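Local coordinates for protein CT021 (Chlamydia trachomatis serovar L2, PDB 6UXD) that is of unknown function but belongs to a family grouped with the LolA and LolB lipoprotein-handling proteins, so a role in handling apolar ligands is conceivable, at residues Leu108-Lys113 and Ser157-Asp162; Leu117-Ala122 and Ile171-Ser176; Ile35-Ser40 and Pro212-Phe217; Ser164-Lys169 and Thr187-Pro192; Glu179-Pro184 and Ile201-Gln206. All coordinates share one frame; numbering follows the deposited sequence.

In the fold
Contact 2 is the buried one: helix 9-13 and a set of aliphatic and aromatic side chains fill the bend between strands 118-122 and 170-176. Contact 1 touches it through Ser157; the loop beyond carries a surface salt bridge to helix 108-116. Contact 4 continues that surface region, packing the loop between strands 152-158 and 170-176 against the end of strand 186-189 and the loop after it, without hydrogen bonds between the two. Contact 5, partly buried, mixes methionine packing with charged groups and touches contact 2 through Phe175 and Ile173. Contact 3 holds the C-terminal tail to strand 29-38 at the surface, by a guanidinium-to-carbonyl hydrogen bond and a leucine methyl over the guanidinium; its Ile35 meets Phe183 of contact 5.

Contact 1 (Leu108-Lys113 and Ser157-Asp162); sequences LPFFVK and SVWPKD
Helix 108-116 is fastened here to the loop that leaves strand 152-158, by a salt bridge and by aromatic and aliphatic packing. Lys113 NZ meets Asp162 OD2 at 2.9 Å, on the lone pair anti to the other carboxylate oxygen. The lysine gets there with CG beside the backbone N and a bend at chi3 that swings the amine over to the aspartate. On the way, its CD runs past Pro160 CG at 3.7 Å and past the CZ2 corner of Trp159 at 4.0 Å. Asp162 OD2 takes a second donor, Trp159 NE1, at 3.3 Å; that N-H is fairly straight (160°) and the oxygen lies in the indole plane, although the donor stands well above the carboxylate plane. Two donors on one carboxylate oxygen would probably favour a charged aspartate. Asp162 CG sits in the crowded position between N and C (chi1 80°), while OD1 is held by Ser164 OG.

In the fold, the helix lies between strand 90-95, where Leu108 and Phe111 pack on Ile91, and this loop, which Phe110 and Lys113 meet. Phe110, with CG anti to its backbone N, brings CE1 to within 3.5 Å of Trp159 CH2. The two rings meet obliquely, their planes 42° apart. One face of the indole is covered by Pro160 CD, offset toward the rim, so the ring is held by its own neighbour as well as by the aspartate at its N-H edge.

Contact 2 (Leu117-Ala122 and Ile171-Ser176); sequences LPLSPA and ILIYFS
Strands 118-122 and 170-176 cross steeply here, their axes 80° apart and 8.8 Å at closest approach, so side chains rather than backbones make the contact. The tight part is the inner face. Leu119 forks across it: CD2 reaches Ile173 CD1 at 3.9 Å, and CD1 touches Phe175 CE2 at 4.0 Å, obliquely to the ring. Both meetings are near right-angle crossings, so a single leucine fills the gap between two successive inward-facing side chains of the other strand. Two residues earlier, where the chain has just left helix 108-116, Leu117 sets both its methyls against Ile171 CD1, the nearer being CD2 at 4.0 Å. Leu117, Leu119, Ile171 and Ile173 share one habit, with the gamma branch that reaches across lying beside the backbone N, so that delta methyls do the touching.

The looser side is partly exposed. There a lone methyl, Ala122 CB, meets Leu172 CD1 at 4.1 Å, with Leu172 turned the other way, its CG anti to the backbone N (chi1 -156°).

Strand 152-158 lies between the two in the antiparallel order, pairing with each, and the steep crossing is consistent with a strongly twisted or curled sheet. Ile9 of helix 9-13 packs on Leu117, Leu119 and Ile173, Lys12 lies against Phe175, Trp155 of strand 152-158 meets the Phe175 ring edge-to-face, and strand 186-189 brings Thr187 and Ile189 onto Ile171.

Contact 3 (Ile35-Ser40 and Pro212-Phe217); sequences IRQSSS and PALPNF
Leu214 lays its CD2 methyl over the middle of the Arg36 guanidinium, 3.8 Å from CZ, while its other methyl, CD1, goes to Gln37. The arginine and leucine approach tip to tip. Arg36 bends at chi3 (54°), which turns the flat group so that one face takes the methyl and the NH1 edge looks at the chain beyond. There NH1 donates to Pro212 O at 3.1 Å, close to straight (161°) and within the guanidinium plane, though the donor stands somewhat above the carbonyl plane. Pro212 O also accepts from Trp99 NE1, so two donors grip this one oxygen.

The contact belongs to the C-terminal tail, which leaves strand 196-204 and comes back as an irregular segment beside strand 29-38 at the surface, distant in sequence but joined to it through these side chains. Gln37, extended with CG anti to its backbone N, slants across Leu214 so that CD1 lies 3.5 Å from Gln37 CD. Trp44 of strand 43-50 touches both Gln37 and Leu214, and Leu81 of strand 79-84 also packs on the leucine. Arg36 NH1 has, besides, a long and weak ion pair with Glu46.

Contact 4 (Ser164-Lys169 and Thr187-Pro192); sequences SPLSEK and TSIDTP. Unlike the reference sequence in segment 187-192: Asp190 (reference Glu).
Thr191 OG1 is the best-held polar atom, gripped by two hydrogen bonds, one with Gly194 O and one with Thr193 OG1, both just past the segment. OG1 takes the crowded position between N and C (chi1 82°), which leaves CG2 beside the backbone N. That methyl lies alongside Leu166, 3.7 Å from its CD2. The same CD2 reaches Ile189 CD1 at 3.9 Å, there crossing nearly at right angles, so Leu166 packs its tip against a strand residue and a loop residue at once.

Lys169 approaches with its carbons, bent at chi2 (-53°). Its CB stands 3.2 Å from Asp190 O, which the contact buries and which has no hydrogen-bonding partner in the model. Further along, CE passes over the Thr191 backbone, 4.0 Å from its C. NZ and Asp190 OD2 remain 5.4 Å apart, too far for a salt bridge, though their opposite charges probably attract. At the exposed end Pro192 CD sits 3.8 Å from Pro165 CB.

The 164-169 loop holds its own shape by a type I turn, Ser164 to Ser167, overlapping a type II turn, Leu166 to Lys169. Glu168, at a left-handed position, belongs to the second. This loop and the start of the connection after strand 186-189 lie at the same end of four successive antiparallel strands, 152-158, 170-176, 186-189 and 196-204, a beta meander.

Contact 5 (Glu179-Pro184 and Ile201-Gln206); sequences ERLAFP and IEMGHQ
Arg180 starts with CG anti to its backbone N (chi1 -177°) and then folds at chi2 (75°), while His205 holds CG beside its own backbone N (chi1 -47°); together these turns bring guanidinium and imidazole tip to tip. His205 ND1 sits over one face of the guanidinium, toward its rim, and 3.4 Å from NH2, but the angle is poor and the pair is not a hydrogen bond. Leu181 meets the same ring near NE2 and CE1: CD2 is 3.7 Å from His205 NE2, the two side chains crossing at about a right angle.

Met203 carries the apolar half. Its CG occupies the crowded position between N and C, and a further bend at chi3 brings the methyl against two carbonyl oxygens. There CE lies 3.3 Å from Pro184 O and 3.6 Å from Phe183 O, while SD packs on Leu181 CD2 at 4.1 Å. Met203 belongs to strand 196-204, whose neighbour, strand 21-26, puts Ala22 against both Met203 and Phe183.

Asp20 settles the polar end: its OD2 makes a salt bridge with Arg180 NH1 and its OD1 a hydrogen bond with His205 ND1. One carboxylate thus bridges the two groups, consistent with their lying so close without a bond between them. Asp20 would favour a proton on ND1 and could support a charged ring, while Arg180, with Arg17 near it, would oppose one; the charge state probably depends on that balance.

Contact 1 (Leu108-Lys113 and Ser157-Asp162)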
# COMPACT_ATOMS: atom_id res chain seq x y z
N LEU A 108 -14.46 2.52 -0.69
CA LEU A 108 -14.13 3.88 -1.13
C LEU A 108 -13.75 4.80 0.03
O LEU A 108 -12.68 5.43 -0.04
CB LEU A 108 -15.30 4.45 -1.94
CG LEU A 108 -15.26 5.92 -2.36
CD1 LEU A 108 -14.04 6.24 -3.20
CD2 LEU A 108 -16.54 6.28 -3.11
N PRO A 109 -14.54 4.93 1.10
CA PRO A 109 -14.16 5.88 2.16
C PRO A 109 -12.92 5.47 2.94
O PRO A 109 -12.15 6.34 3.36
CB PRO A 109 -15.41 5.94 3.05
CG PRO A 109 -16.14 4.66 2.78
CD PRO A 109 -15.84 4.28 1.36
N PHE A 110 -12.70 4.16 3.13
CA PHE A 110 -11.48 3.68 3.78
C PHE A 110 -10.23 4.17 3.05
O PHE A 110 -9.29 4.69 3.67
CB PHE A 110 -11.54 2.16 3.85
CG PHE A 110 -10.38 1.52 4.56
CD1 PHE A 110 -10.27 1.59 5.94
CD2 PHE A 110 -9.43 0.81 3.85
CE1 PHE A 110 -9.21 0.98 6.59
CE2 PHE A 110 -8.37 0.20 4.49
CZ PHE A 110 -8.26 0.28 5.87
N PHE A 111 -10.20 4.02 1.73
CA PHE A 111 -9.06 4.49 0.95
C PHE A 111 -8.84 5.99 1.12
O PHE A 111 -7.71 6.45 1.31
CB PHE A 111 -9.24 4.13 -0.53
CG PHE A 111 -8.80 2.73 -0.88
CD1 PHE A 111 -7.47 2.34 -0.75
CD2 PHE A 111 -9.70 1.80 -1.36
CE1 PHE A 111 -7.06 1.06 -1.08
CE2 PHE A 111 -9.31 0.51 -1.70
CZ PHE A 111 -7.98 0.14 -1.55
N VAL A 112 -9.92 6.78 1.03
CA VAL A 112 -9.75 8.23 1.14
C VAL A 112 -9.19 8.59 2.51
O VAL A 112 -8.35 9.50 2.63
CB VAL A 112 -11.09 8.96 0.87
CG1 VAL A 112 -10.95 10.46 1.18
CG2 VAL A 112 -11.52 8.76 -0.58
N LYS A 113 -9.63 7.89 3.55
CA LYS A 113 -9.08 8.14 4.89
C LYS A 113 -7.58 7.88 4.91
O LYS A 113 -6.80 8.74 5.35
CB LYS A 113 -9.79 7.26 5.92
CG LYS A 113 -11.16 7.79 6.28
CD LYS A 113 -11.82 6.95 7.36
CE LYS A 113 -13.09 6.30 6.86
NZ LYS A 113 -13.97 5.92 7.99
N SER A 157 1.07 9.39 12.81
CA SER A 157 -0.21 9.75 12.26
C SER A 157 -1.31 9.40 13.27
O SER A 157 -1.06 8.84 14.35
CB SER A 157 -0.44 9.04 10.92
OG SER A 157 -1.47 9.66 10.17
N VAL A 158 -2.54 9.74 12.91
CA VAL A 158 -3.69 9.40 13.73
C VAL A 158 -4.87 9.18 12.81
O VAL A 158 -5.07 9.92 11.83
CB VAL A 158 -3.99 10.47 14.79
CG1 VAL A 158 -4.27 11.79 14.14
CG2 VAL A 158 -5.16 10.03 15.67
N TRP A 159 -5.64 8.14 13.10
CA TRP A 159 -6.83 7.84 12.33
C TRP A 159 -7.92 8.87 12.65
O TRP A 159 -8.01 9.35 13.78
CB TRP A 159 -7.32 6.45 12.68
CG TRP A 159 -8.30 5.88 11.73
CD1 TRP A 159 -9.66 5.86 11.85
CD2 TRP A 159 -8.00 5.24 10.48
NE1 TRP A 159 -10.22 5.23 10.76
CE2 TRP A 159 -9.22 4.84 9.91
CE3 TRP A 159 -6.81 4.95 9.80
CZ2 TRP A 159 -9.29 4.18 8.68
CZ3 TRP A 159 -6.88 4.30 8.59
CH2 TRP A 159 -8.11 3.92 8.05
N PRO A 160 -8.76 9.23 11.67
CA PRO A 160 -9.82 10.20 11.95
C PRO A 160 -10.81 9.68 12.98
O PRO A 160 -10.92 8.47 13.23
CB PRO A 160 -10.49 10.39 10.58
CG PRO A 160 -10.19 9.14 9.84
CD PRO A 160 -8.78 8.80 10.27
N LYS A 161 -11.54 10.61 13.58
CA LYS A 161 -12.67 10.25 14.44
C LYS A 161 -13.79 9.73 13.55
O LYS A 161 -14.24 10.41 12.63
CB LYS A 161 -13.14 11.46 15.25
N ASP A 162 -14.23 8.50 13.81
CA ASP A 162 -15.21 7.86 12.95
C ASP A 162 -15.89 6.73 13.73
O ASP A 162 -15.77 6.64 14.95
CB ASP A 162 -14.55 7.39 11.65
CG ASP A 162 -13.79 6.07 11.80
OD1 ASP A 162 -13.46 5.68 12.94
OD2 ASP A 162 -13.51 5.42 10.77

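Contact 2 (Leu117-Ala122 and Ile171-Ser176)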
# COMPACT_ATOMS: atom_id res chain seq x y z
N LEU A 117 -4.37 10.57 5.77
CA LEU A 117 -3.65 10.48 7.03
C LEU A 117 -2.46 11.45 7.04
O LEU A 117 -1.67 11.44 6.09
CB LEU A 117 -3.17 9.04 7.25
CG LEU A 117 -4.27 8.01 7.49
CD1 LEU A 117 -3.73 6.56 7.39
CD2 LEU A 117 -4.92 8.26 8.86
N PRO A 118 -2.30 12.26 8.07
CA PRO A 118 -1.12 13.13 8.16
C PRO A 118 0.13 12.37 8.58
O PRO A 118 0.08 11.29 9.16
CB PRO A 118 -1.52 14.14 9.24
CG PRO A 118 -2.27 13.24 10.22
CD PRO A 118 -3.06 12.26 9.34
N LEU A 119 1.28 12.97 8.29
CA LEU A 119 2.56 12.41 8.66
C LEU A 119 3.40 13.54 9.21
O LEU A 119 3.55 14.57 8.56
CB LEU A 119 3.28 11.78 7.47
CG LEU A 119 2.59 10.65 6.73
CD1 LEU A 119 3.34 10.32 5.41
CD2 LEU A 119 2.46 9.43 7.61
N SER A 120 3.93 13.34 10.42
CA SER A 120 4.95 14.20 10.99
C SER A 120 6.06 13.33 11.57
O SER A 120 5.80 12.21 12.01
CB SER A 120 4.37 15.08 12.10
OG SER A 120 3.01 15.36 11.79
N PRO A 121 7.30 13.81 11.55
CA PRO A 121 8.42 12.99 12.04
C PRO A 121 8.29 12.68 13.51
O PRO A 121 7.85 13.51 14.31
CB PRO A 121 9.64 13.87 11.77
CG PRO A 121 9.20 14.84 10.69
CD PRO A 121 7.75 15.09 10.97
N ALA A 122 8.73 11.48 13.88
CA ALA A 122 8.59 11.01 15.25
C ALA A 122 9.73 10.03 15.56
O ALA A 122 10.32 9.45 14.64
CB ALA A 122 7.23 10.32 15.46
N ILE A 171 -1.03 6.03 14.98
CA ILE A 171 -0.39 5.25 13.92
C ILE A 171 1.08 5.64 13.85
O ILE A 171 1.43 6.81 14.02
CB ILE A 171 -1.06 5.50 12.55
CG1 ILE A 171 -2.56 5.23 12.64
CG2 ILE A 171 -0.46 4.59 11.49
CD1 ILE A 171 -3.31 5.60 11.38
N LEU A 172 1.93 4.66 13.63
CA LEU A 172 3.35 4.92 13.44
C LEU A 172 3.77 4.22 12.15
O LEU A 172 3.56 3.01 11.99
CB LEU A 172 4.15 4.46 14.65
CG LEU A 172 5.51 5.12 14.89
CD1 LEU A 172 5.52 6.63 14.74
CD2 LEU A 172 6.00 4.72 16.28
N ILE A 173 4.32 5.00 11.22
CA ILE A 173 4.63 4.52 9.87
C ILE A 173 6.11 4.76 9.63
O ILE A 173 6.62 5.86 9.90
CB ILE A 173 3.79 5.24 8.79
CG1 ILE A 173 2.33 5.30 9.22
CG2 ILE A 173 3.91 4.50 7.46
CD1 ILE A 173 1.35 5.68 8.12
N TYR A 174 6.80 3.76 9.08
CA TYR A 174 8.22 3.85 8.83
C TYR A 174 8.47 3.88 7.33
O TYR A 174 7.90 3.08 6.59
CB TYR A 174 8.99 2.69 9.50
CG TYR A 174 8.83 2.63 11.01
CD1 TYR A 174 7.68 2.12 11.60
CD2 TYR A 174 9.82 3.11 11.85
CE1 TYR A 174 7.53 2.08 12.99
CE2 TYR A 174 9.69 3.06 13.23
CZ TYR A 174 8.55 2.56 13.79
OH TYR A 174 8.47 2.55 15.17
N PHE A 175 9.32 4.80 6.89
CA PHE A 175 9.71 4.92 5.50
C PHE A 175 11.23 4.87 5.42
O PHE A 175 11.94 5.36 6.31
CB PHE A 175 9.22 6.22 4.84
CG PHE A 175 7.74 6.29 4.68
CD1 PHE A 175 7.12 5.72 3.58
CD2 PHE A 175 6.95 6.94 5.62
CE1 PHE A 175 5.73 5.79 3.42
CE2 PHE A 175 5.57 7.02 5.46
CZ PHE A 175 4.96 6.44 4.36
N SER A 176 11.70 4.30 4.32
CA SER A 176 13.12 4.27 4.00
C SER A 176 13.67 5.68 3.95
O SER A 176 13.00 6.62 3.50
CB SER A 176 13.35 3.58 2.65
OG SER A 176 14.65 3.88 2.16

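Contact 3 (Ile35-Ser40 and Pro212-Phe217)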
# COMPACT_ATOMS: atom_id res chain seq x y z
N ILE A 35 2.22 1.16 -8.97
CA ILE A 35 2.04 2.47 -9.58
C ILE A 35 2.07 2.28 -11.09
O ILE A 35 3.08 1.83 -11.64
CB ILE A 35 3.15 3.45 -9.15
CG1 ILE A 35 3.25 3.58 -7.63
CG2 ILE A 35 2.98 4.77 -9.88
CD1 ILE A 35 2.01 4.10 -6.94
N ARG A 36 0.99 2.63 -11.78
CA ARG A 36 0.91 2.32 -13.20
C ARG A 36 1.18 3.49 -14.12
O ARG A 36 1.73 3.30 -15.20
CB ARG A 36 -0.47 1.74 -13.53
CG ARG A 36 -0.61 0.42 -12.91
CD ARG A 36 -1.71 -0.35 -13.51
NE ARG A 36 -1.57 -0.44 -14.95
CZ ARG A 36 -2.42 -1.10 -15.71
NH1 ARG A 36 -3.46 -1.70 -15.15
NH2 ARG A 36 -2.25 -1.15 -17.02
N GLN A 37 0.82 4.69 -13.71
CA GLN A 37 0.95 5.84 -14.59
C GLN A 37 0.90 7.07 -13.71
O GLN A 37 0.12 7.11 -12.75
CB GLN A 37 -0.18 5.85 -15.61
CG GLN A 37 -0.11 6.97 -16.60
CD GLN A 37 -1.11 6.74 -17.71
OE1 GLN A 37 -0.87 5.94 -18.63
NE2 GLN A 37 -2.25 7.41 -17.63
N SER A 38 1.74 8.05 -14.02
CA SER A 38 1.81 9.28 -13.25
C SER A 38 1.92 10.45 -14.20
O SER A 38 2.81 10.49 -15.05
CB SER A 38 3.00 9.27 -12.28
OG SER A 38 2.63 9.73 -11.01
N SER A 39 1.01 11.41 -14.07
CA SER A 39 1.09 12.66 -14.80
C SER A 39 0.86 13.79 -13.81
O SER A 39 0.46 13.57 -12.66
CB SER A 39 0.05 12.72 -15.93
OG SER A 39 -1.24 12.94 -15.41
N SER A 40 1.11 15.02 -14.26
CA SER A 40 0.78 16.16 -13.42
C SER A 40 -0.68 16.13 -12.99
O SER A 40 -1.03 16.73 -11.97
CB SER A 40 1.09 17.46 -14.16
OG SER A 40 0.43 17.49 -15.41
N PRO A 212 -5.78 -5.49 -17.30
CA PRO A 212 -6.09 -4.71 -18.50
C PRO A 212 -5.59 -3.27 -18.39
O PRO A 212 -5.37 -2.72 -17.31
CB PRO A 212 -7.62 -4.74 -18.59
CG PRO A 212 -8.03 -5.92 -17.76
CD PRO A 212 -7.00 -6.05 -16.69
N ALA A 213 -5.43 -2.67 -19.57
CA ALA A 213 -4.98 -1.30 -19.68
C ALA A 213 -5.91 -0.34 -18.94
O ALA A 213 -7.07 -0.65 -18.65
CB ALA A 213 -4.90 -0.88 -21.14
N LEU A 214 -5.39 0.85 -18.70
CA LEU A 214 -6.10 1.86 -17.94
C LEU A 214 -7.35 2.33 -18.68
O LEU A 214 -7.41 2.29 -19.91
CB LEU A 214 -5.17 3.04 -17.69
CG LEU A 214 -3.94 2.76 -16.83
CD1 LEU A 214 -3.16 4.06 -16.66
CD2 LEU A 214 -4.35 2.18 -15.47
N PRO A 215 -8.38 2.77 -17.95
CA PRO A 215 -9.53 3.42 -18.59
C PRO A 215 -9.10 4.51 -19.55
O PRO A 215 -8.17 5.28 -19.27
CB PRO A 215 -10.32 3.99 -17.41
CG PRO A 215 -10.00 3.02 -16.29
CD PRO A 215 -8.56 2.66 -16.49
N ASN A 216 -9.80 4.58 -20.67
CA ASN A 216 -9.59 5.60 -21.68
C ASN A 216 -10.68 6.65 -21.54
O ASN A 216 -11.87 6.34 -21.73
CB ASN A 216 -9.62 4.99 -23.08
CG ASN A 216 -8.45 4.08 -23.33
OD1 ASN A 216 -7.31 4.55 -23.44
ND2 ASN A 216 -8.70 2.78 -23.42
N PHE A 217 -10.28 7.86 -21.19
CA PHE A 217 -11.22 8.95 -21.03
C PHE A 217 -11.00 9.99 -22.15
O PHE A 217 -11.45 11.14 -22.08
CB PHE A 217 -11.05 9.57 -19.63
CG PHE A 217 -11.56 8.71 -18.50
CD1 PHE A 217 -11.11 8.92 -17.21
CD2 PHE A 217 -12.48 7.70 -18.72
CE1 PHE A 217 -11.57 8.13 -16.15
CE2 PHE A 217 -12.94 6.90 -17.68
CZ PHE A 217 -12.49 7.13 -16.39
OXT PHE A 217 -10.36 9.71 -23.18

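Contact 4 (Ser164-Lys169 and Thr187-Pro192)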
# COMPACT_ATOMS: atom_id res chain seq x y z
N SER A 164 -15.48 3.44 13.73
CA SER A 164 -14.74 2.18 13.64
C SER A 164 -13.87 2.01 14.88
O SER A 164 -13.69 2.96 15.64
CB SER A 164 -13.87 2.17 12.38
OG SER A 164 -12.90 3.20 12.43
N PRO A 165 -13.34 0.81 15.12
CA PRO A 165 -12.37 0.66 16.22
C PRO A 165 -11.13 1.52 16.06
O PRO A 165 -10.47 1.84 17.06
CB PRO A 165 -12.03 -0.84 16.20
CG PRO A 165 -12.44 -1.31 14.84
CD PRO A 165 -13.62 -0.47 14.46
N LEU A 166 -10.78 1.91 14.83
CA LEU A 166 -9.60 2.72 14.59
C LEU A 166 -9.79 4.17 14.98
O LEU A 166 -8.83 4.94 14.92
CB LEU A 166 -9.20 2.65 13.11
CG LEU A 166 -8.96 1.25 12.53
CD1 LEU A 166 -8.39 1.38 11.13
CD2 LEU A 166 -8.03 0.45 13.42
N SER A 167 -10.99 4.55 15.39
CA SER A 167 -11.30 5.96 15.56
C SER A 167 -10.31 6.63 16.51
O SER A 167 -10.19 6.25 17.68
CB SER A 167 -12.73 6.11 16.08
OG SER A 167 -13.14 7.47 16.01
N GLU A 168 -9.62 7.65 16.00
CA GLU A 168 -8.70 8.47 16.77
C GLU A 168 -7.49 7.69 17.29
O GLU A 168 -6.77 8.20 18.15
CB GLU A 168 -9.42 9.15 17.94
CG GLU A 168 -10.67 9.90 17.52
CD GLU A 168 -11.23 10.76 18.62
OE1 GLU A 168 -10.86 11.95 18.68
OE2 GLU A 168 -12.03 10.23 19.43
N LYS A 169 -7.23 6.50 16.76
CA LYS A 169 -6.10 5.69 17.20
C LYS A 169 -4.78 6.15 16.58
O LYS A 169 -4.73 6.60 15.43
CB LYS A 169 -6.36 4.22 16.87
CG LYS A 169 -7.43 3.58 17.75
CD LYS A 169 -7.10 3.79 19.23
CE LYS A 169 -7.76 2.77 20.13
NZ LYS A 169 -7.19 2.86 21.50
N THR A 187 3.98 -0.54 9.29
CA THR A 187 2.92 0.29 9.85
C THR A 187 2.36 -0.37 11.10
O THR A 187 2.00 -1.55 11.08
CB THR A 187 1.82 0.52 8.82
OG1 THR A 187 2.40 1.09 7.64
CG2 THR A 187 0.75 1.46 9.37
N SER A 188 2.28 0.40 12.18
CA SER A 188 1.79 -0.08 13.46
C SER A 188 0.65 0.82 13.90
O SER A 188 0.81 2.05 13.92
CB SER A 188 2.92 -0.10 14.50
OG SER A 188 2.44 -0.39 15.80
N ILE A 189 -0.50 0.23 14.24
CA ILE A 189 -1.66 1.01 14.64
C ILE A 189 -2.25 0.46 15.93
O ILE A 189 -2.50 -0.75 16.04
CB ILE A 189 -2.74 1.06 13.53
CG1 ILE A 189 -3.96 1.84 14.03
CG2 ILE A 189 -3.15 -0.31 13.11
CD1 ILE A 189 -4.79 2.48 12.92
N ASP A 190 -2.43 1.35 16.92
CA ASP A 190 -3.22 1.04 18.10
C ASP A 190 -4.64 0.63 17.71
O ASP A 190 -5.27 1.26 16.85
CB ASP A 190 -3.32 2.25 19.04
CG ASP A 190 -2.00 2.65 19.65
OD1 ASP A 190 -0.98 1.97 19.39
OD2 ASP A 190 -1.98 3.66 20.41
N THR A 191 -5.16 -0.41 18.36
CA THR A 191 -6.59 -0.69 18.30
C THR A 191 -7.06 -1.17 19.66
O THR A 191 -6.25 -1.34 20.58
CB THR A 191 -6.93 -1.73 17.23
OG1 THR A 191 -6.69 -3.05 17.74
CG2 THR A 191 -6.10 -1.50 15.95
N PRO A 192 -8.37 -1.38 19.84
CA PRO A 192 -8.85 -1.95 21.12
C PRO A 192 -8.43 -3.39 21.33
O PRO A 192 -8.17 -3.78 22.48
CB PRO A 192 -10.37 -1.80 21.01
CG PRO A 192 -10.58 -0.69 20.02
CD PRO A 192 -9.47 -0.84 19.03

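Contact 5 (Glu179-Pro184 and Ile201-Gln206)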
# COMPACT_ATOMS: atom_id res chain seq x y z
N GLU A 179 14.39 8.31 -0.46
CA GLU A 179 13.10 8.76 -0.98
C GLU A 179 12.69 8.04 -2.26
O GLU A 179 11.52 8.10 -2.65
CB GLU A 179 13.13 10.27 -1.22
CG GLU A 179 13.20 11.06 0.11
CD GLU A 179 13.69 12.49 -0.03
OE1 GLU A 179 13.55 13.10 -1.12
OE2 GLU A 179 14.22 13.02 0.98
N ARG A 180 13.62 7.36 -2.92
CA ARG A 180 13.26 6.58 -4.08
C ARG A 180 12.37 5.41 -3.71
O ARG A 180 11.67 4.87 -4.58
CB ARG A 180 14.55 6.13 -4.77
CG ARG A 180 14.35 5.37 -6.02
CD ARG A 180 13.95 6.28 -7.17
NE ARG A 180 13.55 5.43 -8.29
CZ ARG A 180 12.33 4.96 -8.47
NH1 ARG A 180 11.34 5.27 -7.61
NH2 ARG A 180 12.09 4.18 -9.52
N LEU A 181 12.34 5.02 -2.44
CA LEU A 181 11.48 3.93 -1.97
C LEU A 181 10.30 4.58 -1.25
O LEU A 181 10.39 4.89 -0.06
CB LEU A 181 12.23 2.98 -1.06
CG LEU A 181 13.30 2.10 -1.71
CD1 LEU A 181 14.03 1.30 -0.61
CD2 LEU A 181 12.68 1.17 -2.75
N ALA A 182 9.18 4.75 -1.97
CA ALA A 182 8.11 5.63 -1.50
C ALA A 182 7.06 4.90 -0.67
O ALA A 182 6.35 5.56 0.10
CB ALA A 182 7.44 6.30 -2.70
N PHE A 183 6.96 3.58 -0.77
CA PHE A 183 6.01 2.84 0.04
C PHE A 183 6.51 2.61 1.46
O PHE A 183 7.72 2.56 1.70
CB PHE A 183 5.70 1.49 -0.59
CG PHE A 183 4.88 1.57 -1.83
CD1 PHE A 183 3.51 1.67 -1.75
CD2 PHE A 183 5.47 1.49 -3.07
CE1 PHE A 183 2.73 1.71 -2.89
CE2 PHE A 183 4.72 1.53 -4.21
CZ PHE A 183 3.33 1.64 -4.13
N PRO A 184 5.61 2.45 2.41
CA PRO A 184 6.03 2.24 3.79
C PRO A 184 6.75 0.91 3.96
O PRO A 184 6.51 -0.06 3.23
CB PRO A 184 4.72 2.28 4.58
CG PRO A 184 3.67 1.95 3.58
CD PRO A 184 4.14 2.47 2.27
N ILE A 201 6.65 -6.81 2.84
CA ILE A 201 7.53 -7.95 2.68
C ILE A 201 8.33 -7.89 1.39
O ILE A 201 9.36 -8.57 1.28
CB ILE A 201 6.75 -9.27 2.77
CG1 ILE A 201 5.72 -9.41 1.63
CG2 ILE A 201 6.05 -9.34 4.10
CD1 ILE A 201 4.87 -10.69 1.70
N GLU A 202 7.92 -7.07 0.42
CA GLU A 202 8.69 -6.88 -0.80
C GLU A 202 8.36 -5.51 -1.36
O GLU A 202 7.22 -5.06 -1.26
CB GLU A 202 8.39 -7.97 -1.83
CG GLU A 202 9.34 -7.96 -3.03
CD GLU A 202 9.07 -9.09 -4.02
OE1 GLU A 202 9.08 -10.26 -3.60
OE2 GLU A 202 8.83 -8.80 -5.23
N MET A 203 9.37 -4.82 -1.89
CA MET A 203 9.13 -3.62 -2.66
C MET A 203 10.21 -3.52 -3.73
O MET A 203 11.28 -4.12 -3.61
CB MET A 203 9.09 -2.35 -1.79
CG MET A 203 10.33 -2.13 -0.97
SD MET A 203 10.40 -0.66 0.07
CE MET A 203 8.97 -0.81 1.15
N GLY A 204 9.90 -2.77 -4.78
CA GLY A 204 10.86 -2.57 -5.84
C GLY A 204 10.41 -1.66 -6.97
O GLY A 204 9.60 -0.73 -6.78
N HIS A 205 10.98 -1.90 -8.14
CA HIS A 205 10.84 -1.02 -9.29
C HIS A 205 10.68 -1.85 -10.55
O HIS A 205 10.98 -3.05 -10.56
CB HIS A 205 12.07 -0.11 -9.44
CG HIS A 205 12.50 0.54 -8.16
ND1 HIS A 205 11.74 1.50 -7.53
CD2 HIS A 205 13.61 0.38 -7.41
CE1 HIS A 205 12.38 1.92 -6.44
NE2 HIS A 205 13.51 1.25 -6.35
N GLN A 206 10.20 -1.19 -11.60
CA GLN A 206 10.12 -1.75 -12.95
C GLN A 206 9.17 -2.93 -13.01
O GLN A 206 9.40 -3.87 -13.76
CB GLN A 206 11.49 -2.19 -13.47
CG GLN A 206 12.54 -1.10 -13.50
CD GLN A 206 13.94 -1.63 -13.80
OE1 GLN A 206 14.59 -1.21 -14.76
NE2 GLN A 206 14.42 -2.56 -12.96